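Local coordinates for protein putative esterase (Bacteroides intestinalis DSM 17393, PDB 5VOL) that is a calcium-binding carbohydrate esterase of family CE1 that probably cleaves ferulic acid esters on arabinoxylan, at residues Thr146-Val159 with Arg206-Asp218. Residues are numbered along the deposited sequence; the frame is centred on the assembly and turned at random.
Sequences TNYGQRHSDMFCAV and RKADLRSVAWFVD
Leu210 and Trp215 pack against Gln150 of helix 140-151, and strand 214-218 runs parallel to strand 158-162. Both strands are neighbours in the central sheet of an alpha/beta-hydrolase fold. Along 206-218, Leu210 comes first. Leu210 CD2 meets Gln150 CA at 4.0 Å. A type I turn from Leu210 to Val213 then leads into the strand. In that turn Ser212 OG bonds back to Asp209 O, and a water links Ser212 O with Cys157 O. Arg130 also bonds to Ser212 O and to Ser153 O, tying both loops together. Val213 spreads its two branches over the turn after the helix and over Val159. Val213 CG2, anti to the carbonyl carbon, meets Ser153 CB at 3.7 Å. Val213 CG1, anti to the backbone N (chi1 179°), meets Val159 CG2. Ala214 starts the parallel pairing. Its N gives a nearly straight bond to Cys157 O (177°), and Ala214 O accepts from Val159 N at 2.8 Å. The indole of Trp215 lies alongside Val159, with Val159 CB 3.7 Å from Trp215 CE3. The far end of the Trp215 indole reaches the helix, where Gln150 CG is 3.7 Å from Trp215 CH2 and Thr146 O sits at the ring edge. Trp215 NE1 bonds to Leu210 O at 2.8 Å, which fixes the ring's rotation. That oxygen takes Val213 N from the opposite face of its plane. A leucine in place of Trp215 would probably open a gap between Val159 and Gln150 and cost Leu210 O its indole donor. Phe216 N continues the pairing, bonded to Val159 O at 2.9 Å.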
ATOM      1  N   THR C 146      12.793  17.008 -14.815  1.00 21.95           N
ATOM      2  CA  THR C 146      13.396  17.740 -13.720  1.00 21.11           C
ATOM      3  C   THR C 146      14.077  19.026 -14.203  1.00 24.55           C
ATOM      4  O   THR C 146      13.859  20.092 -13.633  1.00 24.37           O
ATOM      5  CB  THR C 146      14.406  16.848 -12.975  1.00 22.18           C
ATOM      6  OG1 THR C 146      13.717  15.739 -12.376  1.00 22.56           O
ATOM      7  CG2 THR C 146      15.112  17.618 -11.884  1.00 22.10           C
ATOM      8  N   ASN C 147      14.887  18.939 -15.259  1.00 23.58           N
ATOM      9  CA  ASN C 147      15.614  20.121 -15.726  1.00 22.45           C
ATOM     10  C   ASN C 147      14.673  21.129 -16.393  1.00 19.66           C
ATOM     11  O   ASN C 147      14.888  22.329 -16.289  1.00 22.99           O
ATOM     12  CB  ASN C 147      16.763  19.725 -16.678  1.00 21.27           C
ATOM     13  CG  ASN C 147      17.769  20.861 -16.892  1.00 26.87           C
ATOM     14  OD1 ASN C 147      18.094  21.196 -18.026  1.00 26.90           O
ATOM     15  ND2 ASN C 147      18.250  21.467 -15.801  1.00 25.82           N
ATOM     16  N   TYR C 148      13.614  20.654 -17.041  1.00 21.20           N
ATOM     17  CA  TYR C 148      12.583  21.555 -17.550  1.00 18.65           C
ATOM     18  C   TYR C 148      11.955  22.339 -16.399  1.00 26.97           C
ATOM     19  O   TYR C 148      11.699  23.552 -16.500  1.00 23.42           O
ATOM     20  CB  TYR C 148      11.479  20.795 -18.288  1.00 21.15           C
ATOM     21  CG  TYR C 148      11.727  20.453 -19.747  1.00 24.24           C
ATOM     22  CD1 TYR C 148      12.984  20.568 -20.326  1.00 22.25           C
ATOM     23  CD2 TYR C 148      10.676  20.008 -20.546  1.00 23.16           C
ATOM     24  CE1 TYR C 148      13.185  20.240 -21.694  1.00 23.34           C
ATOM     25  CE2 TYR C 148      10.861  19.682 -21.885  1.00 24.61           C
ATOM     26  CZ  TYR C 148      12.108  19.803 -22.458  1.00 23.61           C
ATOM     27  OH  TYR C 148      12.246  19.454 -23.791  1.00 21.39           O
ATOM     28  N   GLY C 149      11.679  21.631 -15.306  1.00 24.51           N
ATOM     29  CA  GLY C 149      11.071  22.265 -14.149  1.00 23.59           C
ATOM     30  C   GLY C 149      12.038  23.247 -13.519  1.00 23.46           C
ATOM     31  O   GLY C 149      11.638  24.287 -13.002  1.00 26.73           O
ATOM     32  N   GLN C 150      13.323  22.920 -13.581  1.00 23.84           N
ATOM     33  CA  GLN C 150      14.359  23.764 -13.015  1.00 23.29           C
ATOM     34  C   GLN C 150      14.534  25.062 -13.825  1.00 29.47           C
ATOM     35  O   GLN C 150      14.638  26.155 -13.257  1.00 28.26           O
ATOM     36  CB  GLN C 150      15.677  22.990 -12.948  1.00 27.65           C
ATOM     37  CG  GLN C 150      15.736  21.912 -11.856  1.00 24.99           C
ATOM     38  CD  GLN C 150      17.055  21.154 -11.868  1.00 26.70           C
ATOM     39  OE1 GLN C 150      17.636  20.932 -12.932  1.00 25.27           O
ATOM     40  NE2 GLN C 150      17.541  20.764 -10.685  1.00 23.93           N
ATOM     41  N   ARG C 151      14.556  24.948 -15.150  1.00 24.25           N
ATOM     42  CA  ARG C 151      14.833  26.116 -15.987  1.00 26.72           C
ATOM     43  C   ARG C 151      13.547  26.789 -16.484  1.00 30.18           C
ATOM     44  O   ARG C 151      13.587  27.902 -17.003  1.00 30.47           O
ATOM     45  CB  ARG C 151      15.747  25.726 -17.171  1.00 25.89           C
ATOM     46  CG  ARG C 151      17.219  25.546 -16.771  1.00 28.43           C
ATOM     47  CD  ARG C 151      18.173  25.227 -17.945  1.00 24.44           C
ATOM     48  NE  ARG C 151      17.886  23.929 -18.543  1.00 26.38           N
ATOM     49  CZ  ARG C 151      17.149  23.767 -19.636  1.00 27.84           C
ATOM     50  NH1 ARG C 151      16.657  24.826 -20.260  1.00 25.13           N
ATOM     51  NH2 ARG C 151      16.919  22.547 -20.116  1.00 28.66           N
ATOM     52  N   HIS C 152      12.402  26.132 -16.306  1.00 25.41           N
ATOM     53  CA  HIS C 152      11.125  26.719 -16.702  1.00 25.52           C
ATOM     54  C   HIS C 152      10.099  26.690 -15.573  1.00 26.86           C
ATOM     55  O   HIS C 152       8.942  26.314 -15.785  1.00 27.09           O
ATOM     56  CB  HIS C 152      10.557  26.007 -17.920  1.00 26.17           C
ATOM     57  CG  HIS C 152      11.439  26.095 -19.126  1.00 28.99           C
ATOM     58  ND1 HIS C 152      11.407  27.167 -19.993  1.00 26.73           N
ATOM     59  CD2 HIS C 152      12.388  25.255 -19.601  1.00 28.51           C
ATOM     60  CE1 HIS C 152      12.293  26.978 -20.955  1.00 30.31           C
ATOM     61  NE2 HIS C 152      12.903  25.828 -20.745  1.00 29.62           N
ATOM     62  N   SER C 153      10.525  27.116 -14.390  1.00 28.10           N
ATOM     63  CA  SER C 153       9.661  27.101 -13.213  1.00 29.68           C
ATOM     64  C   SER C 153       8.416  27.976 -13.403  1.00 33.43           C
ATOM     65  O   SER C 153       7.408  27.790 -12.711  1.00 33.46           O
ATOM     66  CB  SER C 153      10.447  27.539 -11.986  1.00 28.86           C
ATOM     67  OG  SER C 153      10.916  28.866 -12.120  1.00 35.71           O
ATOM     68  N   ASP C 154       8.456  28.903 -14.357  1.00 29.52           N
ATOM     69  CA  ASP C 154       7.271  29.714 -14.643  1.00 29.16           C
ATOM     70  C   ASP C 154       6.254  28.943 -15.480  1.00 30.65           C
ATOM     71  O   ASP C 154       5.150  29.424 -15.729  1.00 30.20           O
ATOM     72  CB  ASP C 154       7.649  31.036 -15.343  1.00 31.00           C
ATOM     73  CG  ASP C 154       8.339  30.828 -16.692  1.00 36.77           C
ATOM     74  OD1 ASP C 154       8.996  29.785 -16.907  1.00 34.14           O
ATOM     75  OD2 ASP C 154       8.239  31.738 -17.547  1.00 47.06           O
ATOM     76  N   MET C 155       6.616  27.735 -15.908  1.00 29.72           N
ATOM     77  CA  MET C 155       5.714  26.935 -16.735  1.00 24.53           C
ATOM     78  C   MET C 155       5.085  25.753 -15.980  1.00 24.75           C
ATOM     79  O   MET C 155       4.035  25.271 -16.368  1.00 26.79           O
ATOM     80  CB  MET C 155       6.451  26.413 -17.969  1.00 24.81           C
ATOM     81  CG  MET C 155       6.953  27.515 -18.937  1.00 32.94           C
ATOM     82  SD  MET C 155       5.589  28.330 -19.776  1.00 35.72           S
ATOM     83  CE  MET C 155       5.047  27.087 -20.943  1.00 28.23           C
ATOM     84  N   PHE C 156       5.738  25.276 -14.925  1.00 23.92           N
ATOM     85  CA  PHE C 156       5.278  24.059 -14.241  1.00 28.47           C
ATOM     86  C   PHE C 156       5.064  24.236 -12.741  1.00 25.85           C
ATOM     87  O   PHE C 156       5.898  24.824 -12.053  1.00 27.65           O
ATOM     88  CB  PHE C 156       6.279  22.924 -14.464  1.00 26.60           C
ATOM     89  CG  PHE C 156       6.552  22.646 -15.910  1.00 22.00           C
ATOM     90  CD1 PHE C 156       5.663  21.886 -16.657  1.00 21.11           C
ATOM     91  CD2 PHE C 156       7.687  23.155 -16.524  1.00 23.19           C
ATOM     92  CE1 PHE C 156       5.901  21.631 -17.998  1.00 22.96           C
ATOM     93  CE2 PHE C 156       7.935  22.903 -17.874  1.00 23.88           C
ATOM     94  CZ  PHE C 156       7.042  22.139 -18.609  1.00 22.19           C
ATOM     95  N   CYS C 157       3.957  23.695 -12.234  1.00 27.04           N
ATOM     96  CA  CYS C 157       3.687  23.742 -10.797  1.00 26.98           C
ATOM     97  C   CYS C 157       4.275  22.541 -10.064  1.00 25.48           C
ATOM     98  O   CYS C 157       4.506  22.601  -8.848  1.00 26.09           O
ATOM     99  CB  CYS C 157       2.173  23.824 -10.529  1.00 25.29           C
ATOM    100  SG  CYS C 157       1.217  22.377 -11.036  1.00 26.29           S
ATOM    101  N   ALA C 158       4.523  21.453 -10.799  1.00 25.17           N
ATOM    102  CA  ALA C 158       4.938  20.198 -10.178  1.00 22.96           C
ATOM    103  C   ALA C 158       5.782  19.321 -11.108  1.00 23.46           C
ATOM    104  O   ALA C 158       5.503  19.241 -12.298  1.00 20.68           O
ATOM    105  CB  ALA C 158       3.706  19.419  -9.716  1.00 21.85           C
ATOM    106  N   VAL C 159       6.771  18.642 -10.530  1.00 23.87           N
ATOM    107  CA  VAL C 159       7.620  17.685 -11.237  1.00 23.97           C
ATOM    108  C   VAL C 159       7.633  16.340 -10.503  1.00 21.47           C
ATOM    109  O   VAL C 159       7.893  16.290  -9.306  1.00 19.47           O
ATOM    110  CB  VAL C 159       9.076  18.194 -11.364  1.00 21.96           C
ATOM    111  CG1 VAL C 159       9.966  17.133 -12.036  1.00 20.69           C
ATOM    112  CG2 VAL C 159       9.126  19.516 -12.146  1.00 20.04           C
ATOM    113  N   ARG C 206      17.883  31.570  -7.110  1.00 34.76           N
ATOM    114  CA  ARG C 206      17.535  30.329  -7.786  1.00 37.11           C
ATOM    115  C   ARG C 206      16.744  29.418  -6.847  1.00 33.80           C
ATOM    116  O   ARG C 206      15.729  28.854  -7.240  1.00 33.81           O
ATOM    117  CB  ARG C 206      18.778  29.624  -8.295  1.00 35.60           C
ATOM    118  CG  ARG C 206      18.487  28.255  -8.868  1.00 37.49           C
ATOM    119  CD  ARG C 206      19.723  27.660  -9.496  1.00 34.37           C
ATOM    120  NE  ARG C 206      19.966  28.232 -10.818  1.00 35.21           N
ATOM    121  CZ  ARG C 206      20.970  27.862 -11.596  1.00 34.53           C
ATOM    122  NH1 ARG C 206      21.812  26.928 -11.170  1.00 30.57           N
ATOM    123  NH2 ARG C 206      21.131  28.427 -12.790  1.00 33.75           N
ATOM    124  N   LYS C 207      17.210  29.301  -5.607  1.00 30.58           N
ATOM    125  CA  LYS C 207      16.517  28.526  -4.587  1.00 35.50           C
ATOM    126  C   LYS C 207      15.060  28.948  -4.425  1.00 32.48           C
ATOM    127  O   LYS C 207      14.181  28.095  -4.330  1.00 33.66           O
ATOM    128  CB  LYS C 207      17.245  28.642  -3.254  1.00 34.21           C
ATOM    129  CG  LYS C 207      18.645  28.077  -3.297  1.00 34.28           C
ATOM    130  CD  LYS C 207      19.322  28.230  -1.961  1.00 36.94           C
ATOM    131  CE  LYS C 207      20.744  27.729  -1.995  1.00 38.14           C
ATOM    132  NZ  LYS C 207      21.402  28.018  -0.692  1.00 41.14           N
ATOM    133  N   ALA C 208      14.802  30.254  -4.419  1.00 31.42           N
ATOM    134  CA  ALA C 208      13.438  30.763  -4.322  1.00 32.54           C
ATOM    135  C   ALA C 208      12.603  30.342  -5.515  1.00 34.15           C
ATOM    136  O   ALA C 208      11.423  30.000  -5.370  1.00 29.91           O
ATOM    137  CB  ALA C 208      13.435  32.299  -4.199  1.00 34.41           C
ATOM    138  N   ASP C 209      13.204  30.388  -6.702  1.00 31.75           N
ATOM    139  CA  ASP C 209      12.518  29.919  -7.900  1.00 31.21           C
ATOM    140  C   ASP C 209      12.171  28.432  -7.793  1.00 28.28           C
ATOM    141  O   ASP C 209      11.070  28.018  -8.140  1.00 31.02           O
ATOM    142  CB  ASP C 209      13.370  30.155  -9.139  1.00 36.76           C
ATOM    143  CG  ASP C 209      13.015  31.431  -9.849  1.00 47.48           C
ATOM    144  OD1 ASP C 209      12.342  32.289  -9.233  1.00 59.51           O
ATOM    145  OD2 ASP C 209      13.416  31.586 -11.026  1.00 62.78           O
ATOM    146  N   LEU C 210      13.120  27.637  -7.320  1.00 27.04           N
ATOM    147  CA  LEU C 210      12.920  26.192  -7.200  1.00 27.06           C
ATOM    148  C   LEU C 210      11.807  25.840  -6.199  1.00 29.05           C
ATOM    149  O   LEU C 210      11.049  24.897  -6.415  1.00 27.17           O
ATOM    150  CB  LEU C 210      14.230  25.522  -6.805  1.00 26.23           C
ATOM    151  CG  LEU C 210      15.319  25.591  -7.889  1.00 31.95           C
ATOM    152  CD1 LEU C 210      16.584  24.930  -7.428  1.00 25.08           C
ATOM    153  CD2 LEU C 210      14.830  24.975  -9.197  1.00 27.98           C
ATOM    154  N   ARG C 211      11.700  26.616  -5.121  1.00 29.70           N
ATOM    155  CA  ARG C 211      10.649  26.413  -4.111  1.00 29.34           C
ATOM    156  C   ARG C 211       9.238  26.725  -4.631  1.00 29.81           C
ATOM    157  O   ARG C 211       8.252  26.385  -3.979  1.00 28.31           O
ATOM    158  CB  ARG C 211      10.931  27.261  -2.873  1.00 28.15           C
ATOM    159  CG  ARG C 211      12.269  26.987  -2.236  1.00 28.65           C
ATOM    160  CD  ARG C 211      12.610  27.982  -1.124  1.00 30.95           C
ATOM    161  NE  ARG C 211      13.869  27.624  -0.472  1.00 29.16           N
ATOM    162  CZ  ARG C 211      14.864  28.475  -0.245  1.00 32.38           C
ATOM    163  NH1 ARG C 211      14.746  29.740  -0.610  1.00 28.69           N
ATOM    164  NH2 ARG C 211      15.973  28.063   0.353  1.00 29.82           N
ATOM    165  N   SER C 212       9.124  27.357  -5.797  1.00 27.15           N
ATOM    166  CA  SER C 212       7.793  27.628  -6.348  1.00 29.72           C
ATOM    167  C   SER C 212       7.240  26.407  -7.079  1.00 24.73           C
ATOM    168  O   SER C 212       6.112  26.416  -7.583  1.00 28.07           O
ATOM    169  CB  SER C 212       7.823  28.830  -7.301  1.00 27.68           C
ATOM    170  OG  SER C 212       8.583  28.505  -8.448  1.00 28.50           O
ATOM    171  N   VAL C 213       8.040  25.352  -7.130  1.00 25.76           N
ATOM    172  CA  VAL C 213       7.643  24.115  -7.785  1.00 24.37           C
ATOM    173  C   VAL C 213       7.553  22.986  -6.751  1.00 25.17           C
ATOM    174  O   VAL C 213       8.363  22.915  -5.834  1.00 22.30           O
ATOM    175  CB  VAL C 213       8.650  23.750  -8.922  1.00 25.56           C
ATOM    176  CG1 VAL C 213       8.263  22.448  -9.606  1.00 23.70           C
ATOM    177  CG2 VAL C 213       8.722  24.899  -9.957  1.00 24.85           C
ATOM    178  N   ALA C 214       6.556  22.118  -6.893  1.00 22.58           N
ATOM    179  CA  ALA C 214       6.455  20.937  -6.043  1.00 24.60           C
ATOM    180  C   ALA C 214       7.248  19.800  -6.676  1.00 22.44           C
ATOM    181  O   ALA C 214       7.059  19.525  -7.855  1.00 23.69           O
ATOM    182  CB  ALA C 214       4.992  20.525  -5.856  1.00 20.72           C
ATOM    183  N   TRP C 215       8.107  19.148  -5.896  1.00 20.10           N
ATOM    184  CA  TRP C 215       8.993  18.094  -6.407  1.00 23.59           C
ATOM    185  C   TRP C 215       8.755  16.734  -5.754  1.00 22.26           C
ATOM    186  O   TRP C 215       8.589  16.642  -4.541  1.00 24.06           O
ATOM    187  CB  TRP C 215      10.459  18.485  -6.197  1.00 19.68           C
ATOM    188  CG  TRP C 215      10.818  19.856  -6.695  1.00 24.88           C
ATOM    189  CD1 TRP C 215      10.694  21.028  -6.013  1.00 23.07           C
ATOM    190  CD2 TRP C 215      11.397  20.193  -7.971  1.00 22.81           C
ATOM    191  NE1 TRP C 215      11.152  22.073  -6.777  1.00 26.16           N
ATOM    192  CE2 TRP C 215      11.584  21.590  -7.986  1.00 27.73           C
ATOM    193  CE3 TRP C 215      11.770  19.448  -9.093  1.00 24.31           C
ATOM    194  CZ2 TRP C 215      12.123  22.270  -9.090  1.00 27.32           C
ATOM    195  CZ3 TRP C 215      12.314  20.125 -10.196  1.00 29.06           C
ATOM    196  CH2 TRP C 215      12.474  21.523 -10.182  1.00 25.32           C
ATOM    197  N   PHE C 216       8.762  15.680  -6.560  1.00 22.69           N
ATOM    198  CA  PHE C 216       8.615  14.310  -6.059  1.00 18.96           C
ATOM    199  C   PHE C 216       9.648  13.440  -6.780  1.00 20.15           C
ATOM    200  O   PHE C 216       9.637  13.356  -8.004  1.00 21.62           O
ATOM    201  CB  PHE C 216       7.186  13.803  -6.305  1.00 19.29           C
ATOM    202  CG  PHE C 216       6.751  12.670  -5.401  1.00 23.80           C
ATOM    203  CD1 PHE C 216       7.392  11.435  -5.434  1.00 18.29           C
ATOM    204  CD2 PHE C 216       5.668  12.837  -4.537  1.00 23.35           C
ATOM    205  CE1 PHE C 216       6.976  10.385  -4.617  1.00 22.61           C
ATOM    206  CE2 PHE C 216       5.240  11.797  -3.716  1.00 21.62           C
ATOM    207  CZ  PHE C 216       5.900  10.563  -3.744  1.00 20.66           C
ATOM    208  N   VAL C 217      10.550  12.823  -6.024  1.00 21.44           N
ATOM    209  CA  VAL C 217      11.587  11.958  -6.584  1.00 21.71           C
ATOM    210  C   VAL C 217      11.380  10.510  -6.134  1.00 22.50           C
ATOM    211  O   VAL C 217      11.301  10.221  -4.933  1.00 21.84           O
ATOM    212  CB  VAL C 217      12.979  12.454  -6.178  1.00 20.00           C
ATOM    213  CG1 VAL C 217      14.064  11.490  -6.658  1.00 22.53           C
ATOM    214  CG2 VAL C 217      13.192  13.874  -6.741  1.00 20.85           C
ATOM    215  N   ASP C 218      11.306   9.601  -7.103  1.00 19.93           N
ATOM    216  CA  ASP C 218      10.897   8.212  -6.858  1.00 19.23           C
ATOM    217  C   ASP C 218      11.836   7.263  -7.603  1.00 22.22           C
ATOM    218  O   ASP C 218      11.822   7.257  -8.830  1.00 21.25           O
ATOM    219  CB  ASP C 218       9.448   8.033  -7.330  1.00 19.69           C
ATOM    220  CG  ASP C 218       8.870   6.670  -7.037  1.00 22.70           C
ATOM    221  OD1 ASP C 218       9.449   5.889  -6.250  1.00 20.13           O
ATOM    222  OD2 ASP C 218       7.786   6.397  -7.599  1.00 23.10           O
TER
HETATM  223  O   HOH W   1       3.763  24.453  -7.102  1.00 31.23           O